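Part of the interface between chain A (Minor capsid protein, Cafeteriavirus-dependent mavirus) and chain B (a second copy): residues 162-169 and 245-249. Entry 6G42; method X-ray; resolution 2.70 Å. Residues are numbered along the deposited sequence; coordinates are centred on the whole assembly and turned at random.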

ATOM      1  N   MET A 162     -11.724 -23.915 -19.760  1.00 59.18           N
ATOM      2  CA  MET A 162     -12.293 -23.846 -18.405  1.00 60.54           C
ATOM      3  C   MET A 162     -11.212 -24.040 -17.348  1.00 60.46           C
ATOM      4  O   MET A 162     -11.135 -23.278 -16.386  1.00 60.38           O
ATOM      5  N   ARG A 163     -10.393 -25.072 -17.542  1.00 60.75           N
ATOM      6  CA  ARG A 163      -9.246 -25.372 -16.673  1.00 58.50           C
ATOM      7  C   ARG A 163      -8.374 -24.134 -16.411  1.00 56.22           C
ATOM      8  O   ARG A 163      -8.037 -23.850 -15.263  1.00 55.27           O
ATOM      9  N   VAL A 164      -8.031 -23.403 -17.474  1.00 51.31           N
ATOM     10  CA  VAL A 164      -7.158 -22.230 -17.367  1.00 49.73           C
ATOM     11  C   VAL A 164      -7.843 -21.028 -16.695  1.00 48.40           C
ATOM     12  O   VAL A 164      -7.236 -20.382 -15.838  1.00 47.55           O
ATOM     13  N   ASP A 165      -9.085 -20.733 -17.077  1.00 46.51           N
ATOM     14  CA  ASP A 165      -9.817 -19.578 -16.525  1.00 46.69           C
ATOM     15  C   ASP A 165     -10.366 -19.766 -15.096  1.00 47.32           C
ATOM     16  O   ASP A 165     -10.646 -18.779 -14.414  1.00 45.30           O
ATOM     17  N   PHE A 166     -10.531 -21.015 -14.660  1.00 47.87           N
ATOM     18  CA  PHE A 166     -10.931 -21.335 -13.273  1.00 49.23           C
ATOM     19  C   PHE A 166      -9.835 -22.182 -12.595  1.00 50.74           C
ATOM     20  O   PHE A 166     -10.114 -23.158 -11.893  1.00 51.33           O
ATOM     21  N   ASN A 167      -8.589 -21.745 -12.781  1.00 50.47           N
ATOM     22  CA  ASN A 167      -7.377 -22.514 -12.431  1.00 51.79           C
ATOM     23  C   ASN A 167      -7.146 -22.789 -10.953  1.00 52.54           C
ATOM     24  O   ASN A 167      -6.342 -23.652 -10.610  1.00 52.95           O
ATOM     25  N   SER A 168      -7.835 -22.055 -10.090  1.00 55.95           N
ATOM     26  CA  SER A 168      -7.687 -22.192  -8.644  1.00 58.01           C
ATOM     27  C   SER A 168      -8.287 -23.455  -8.017  1.00 59.58           C
ATOM     28  O   SER A 168      -7.949 -23.791  -6.876  1.00 59.27           O
ATOM     29  N   PHE A 169      -9.187 -24.135  -8.726  1.00 60.81           N
ATOM     30  CA  PHE A 169      -9.673 -25.445  -8.276  1.00 63.74           C
ATOM     31  C   PHE A 169      -8.525 -26.462  -8.346  1.00 68.15           C
ATOM     32  O   PHE A 169      -7.516 -26.225  -9.024  1.00 65.36           O
TER
ATOM     33  N   ASN B 245      -0.637 -20.282  -4.325  1.00 50.39           N
ATOM     34  CA  ASN B 245      -0.503 -21.616  -4.911  1.00 49.97           C
ATOM     35  C   ASN B 245      -0.962 -21.674  -6.377  1.00 51.52           C
ATOM     36  O   ASN B 245      -1.437 -22.709  -6.854  1.00 53.53           O
ATOM     37  N   GLN B 246      -0.807 -20.569  -7.095  1.00 52.63           N
ATOM     38  CA  GLN B 246      -1.299 -20.470  -8.462  1.00 52.73           C
ATOM     39  C   GLN B 246      -0.173 -20.707  -9.462  1.00 52.79           C
ATOM     40  O   GLN B 246       0.727 -19.873  -9.615  1.00 52.62           O
ATOM     41  N   ASP B 247      -0.225 -21.855 -10.128  1.00 51.95           N
ATOM     42  CA  ASP B 247       0.677 -22.148 -11.243  1.00 52.54           C
ATOM     43  C   ASP B 247       0.327 -21.314 -12.483  1.00 51.01           C
ATOM     44  O   ASP B 247       1.220 -20.882 -13.217  1.00 50.05           O
ATOM     45  N   TYR B 248      -0.964 -21.081 -12.703  1.00 51.20           N
ATOM     46  CA  TYR B 248      -1.425 -20.193 -13.777  1.00 49.83           C
ATOM     47  C   TYR B 248      -1.438 -18.748 -13.287  1.00 48.75           C
ATOM     48  O   TYR B 248      -1.934 -18.459 -12.197  1.00 45.91           O
ATOM     49  N   ASN B 249      -0.878 -17.858 -14.108  1.00 48.68           N
ATOM     50  CA  ASN B 249      -0.601 -16.483 -13.720  1.00 47.86           C
ATOM     51  C   ASN B 249      -0.816 -15.503 -14.858  1.00 46.79           C
ATOM     52  O   ASN B 249      -0.763 -15.857 -16.034  1.00 44.61           O
TER

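Two side chains point directly across this contact, N167(A) and Y248(B). Each has its CA-to-CB bond directed toward the other stretch, and their CA atoms lie 6.5 Å apart. Most of the contacts involve one of these two residues.

N167(A) sits in a type I turn that runs from F166(A) to F169(A), just after the helix ends. Its chi1 is p (59°) and its chi2 is 77°. In this conformation the amide serves both chains. N167(A) ND2 turns back to the helix and donates to V164(A) O at 2.8 Å, with a nearly straight angle of 169°. N167(A) OD1 is left free to face chain B, where it accepts a hydrogen bond from Q246(B) NE2 at 2.9 Å. The internal bond helps hold the amide in place for the one across the interface. N167(A) CG also packs 3.6 Å from Y248(B) CB.

Q246(B) has a sideways CA-to-CB bond, but its end comes nearer. With chi1 m and chi2 t the chain is extended from CA to CD, which carries the amide to chain A, and chi3 (-76°) sets the amide. Q246(B) NE2 also lies 3.6 Å from S168(A) OG; this is a contact, not a hydrogen bond. S168(A), with chi1 m, has its hydroxyl satisfied elsewhere in the structure.

Y248(B) gives up the most surface to the other stretch, 101 Å². Its chi1 is m (-68°) and its chi2 is 86°. The ring reaches the side chains of R163(A), V164(A) and N167(A), all of which approach it obliquely. V164(A), chi1 t, supplies the apolar contact: its CG2 is 4.0 Å from Y248(B) CE2.

The CA-to-CB bond of R163(A) runs sideways to the other stretch, but the end of the side chain comes nearer. The rotamer is t, p, t for chi1 to chi3, with chi4 at 119°. The bend at chi2 is followed by an extended chi3. Y248(B) CE1 lies over one face of the guanidinium, 3.3 Å from R163(A) NH1. Near the guanidinium plane, at its edge, R163(A) NH2 forms a long salt bridge with D247(B) OD2 at 3.9 Å.

D247(B) adopts chi1 p (46°). This places OD1 near the following backbone amide, and Y248(B) N makes a weak hydrogen bond to D247(B) OD1 at 3.2 Å. OD2 extends to the arginine and is also hydrogen-bonded elsewhere in the structure.

M162(A), D165(A), F166(A), F169(A), N245(B) and N249(B) make no contact here. The CA-to-CB bond of N249(B) points away; N249(B) ND2 makes a weak hydrogen bond to Q246(B) O at 3.1 Å within its own chain.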

ATOM      1  CB  MET A 162     -13.376 -24.914 -18.214  1.00 64.25           C
ATOM      2  CG  MET A 162     -14.708 -24.593 -18.879  1.00 68.03           C
ATOM      3  SD  MET A 162     -15.713 -23.418 -17.944  1.00 72.88           S
ATOM      4  CE  MET A 162     -16.306 -24.451 -16.604  1.00 72.89           C
ATOM      5  CB  ARG A 163      -8.415 -26.508 -17.298  1.00 60.42           C
ATOM      6  CG  ARG A 163      -6.985 -26.687 -16.792  1.00 62.76           C
ATOM      7  CD  ARG A 163      -6.939 -27.060 -15.329  1.00 63.39           C
ATOM      8  NE  ARG A 163      -5.596 -27.494 -14.943  1.00 65.16           N
ATOM      9  CZ  ARG A 163      -4.804 -26.921 -14.032  1.00 67.32           C
ATOM     10  NH1 ARG A 163      -5.168 -25.834 -13.348  1.00 70.06           N
ATOM     11  NH2 ARG A 163      -3.608 -27.459 -13.796  1.00 68.92           N
ATOM     12  CB  VAL A 164      -6.562 -21.841 -18.739  1.00 50.73           C
ATOM     13  CG1 VAL A 164      -5.734 -20.561 -18.653  1.00 51.19           C
ATOM     14  CG2 VAL A 164      -5.674 -22.965 -19.259  1.00 51.96           C
ATOM     15  CB  ASP A 165     -10.946 -19.158 -17.471  1.00 45.89           C
ATOM     16  CG  ASP A 165     -10.434 -18.520 -18.764  1.00 46.39           C
ATOM     17  OD1 ASP A 165      -9.207 -18.335 -18.939  1.00 45.64           O
ATOM     18  OD2 ASP A 165     -11.277 -18.196 -19.620  1.00 46.83           O
ATOM     19  CB  PHE A 166     -12.295 -22.048 -13.255  1.00 48.38           C
ATOM     20  CG  PHE A 166     -13.406 -21.248 -13.886  1.00 48.98           C
ATOM     21  CD1 PHE A 166     -14.174 -20.372 -13.127  1.00 49.31           C
ATOM     22  CD2 PHE A 166     -13.684 -21.359 -15.240  1.00 49.02           C
ATOM     23  CE1 PHE A 166     -15.197 -19.630 -13.712  1.00 48.66           C
ATOM     24  CE2 PHE A 166     -14.703 -20.617 -15.825  1.00 49.31           C
ATOM     25  CZ  PHE A 166     -15.460 -19.751 -15.059  1.00 47.72           C
ATOM     26  CB  ASN A 167      -6.116 -21.846 -13.026  1.00 53.37           C
ATOM     27  CG  ASN A 167      -5.906 -20.412 -12.538  1.00 52.61           C
ATOM     28  OD1 ASN A 167      -5.447 -20.190 -11.415  1.00 56.14           O
ATOM     29  ND2 ASN A 167      -6.214 -19.437 -13.388  1.00 49.84           N
ATOM     30  CB  SER A 168      -8.315 -20.987  -7.973  1.00 58.41           C
ATOM     31  OG  SER A 168      -7.752 -19.789  -8.456  1.00 61.99           O
ATOM     32  CB  PHE A 169     -10.839 -25.938  -9.140  1.00 63.38           C
ATOM     33  CG  PHE A 169     -12.134 -25.189  -8.930  1.00 63.41           C
ATOM     34  CD1 PHE A 169     -12.841 -25.309  -7.739  1.00 60.96           C
ATOM     35  CD2 PHE A 169     -12.676 -24.395  -9.950  1.00 63.30           C
ATOM     36  CE1 PHE A 169     -14.044 -24.634  -7.560  1.00 61.91           C
ATOM     37  CE2 PHE A 169     -13.880 -23.723  -9.775  1.00 60.59           C
ATOM     38  CZ  PHE A 169     -14.566 -23.843  -8.578  1.00 60.44           C
TER
ATOM     39  CB  ASN B 245      -1.307 -22.604  -4.062  1.00 50.03           C
ATOM     40  CG  ASN B 245      -1.020 -24.050  -4.411  1.00 50.84           C
ATOM     41  OD1 ASN B 245       0.122 -24.414  -4.718  1.00 51.61           O
ATOM     42  ND2 ASN B 245      -2.056 -24.885  -4.378  1.00 49.76           N
ATOM     43  CB  GLN B 246      -1.927 -19.105  -8.703  1.00 54.11           C
ATOM     44  CG  GLN B 246      -3.328 -18.936  -8.140  1.00 54.89           C
ATOM     45  CD  GLN B 246      -3.998 -17.698  -8.713  1.00 56.53           C
ATOM     46  OE1 GLN B 246      -3.691 -16.574  -8.308  1.00 57.40           O
ATOM     47  NE2 GLN B 246      -4.890 -17.893  -9.679  1.00 55.69           N
ATOM     48  CB  ASP B 247       0.750 -23.661 -11.562  1.00 55.43           C
ATOM     49  CG  ASP B 247      -0.616 -24.346 -11.616  1.00 57.17           C
ATOM     50  OD1 ASP B 247      -1.616 -23.751 -11.162  1.00 58.50           O
ATOM     51  OD2 ASP B 247      -0.680 -25.501 -12.101  1.00 60.15           O
ATOM     52  CB  TYR B 248      -2.796 -20.625 -14.293  1.00 49.40           C
ATOM     53  CG  TYR B 248      -2.717 -21.939 -15.018  1.00 49.37           C
ATOM     54  CD1 TYR B 248      -2.807 -23.141 -14.323  1.00 49.67           C
ATOM     55  CD2 TYR B 248      -2.496 -21.987 -16.395  1.00 48.89           C
ATOM     56  CE1 TYR B 248      -2.701 -24.357 -14.980  1.00 50.13           C
ATOM     57  CE2 TYR B 248      -2.398 -23.195 -17.064  1.00 49.35           C
ATOM     58  CZ  TYR B 248      -2.498 -24.379 -16.354  1.00 51.23           C
ATOM     59  OH  TYR B 248      -2.392 -25.582 -17.015  1.00 53.87           O
ATOM     60  CB  ASN B 249       0.843 -16.351 -13.217  1.00 48.31           C
ATOM     61  CG  ASN B 249       1.040 -16.968 -11.845  1.00 49.51           C
ATOM     62  OD1 ASN B 249       0.446 -16.518 -10.867  1.00 50.24           O
ATOM     63  ND2 ASN B 249       1.872 -18.008 -11.762  1.00 51.43           N
TER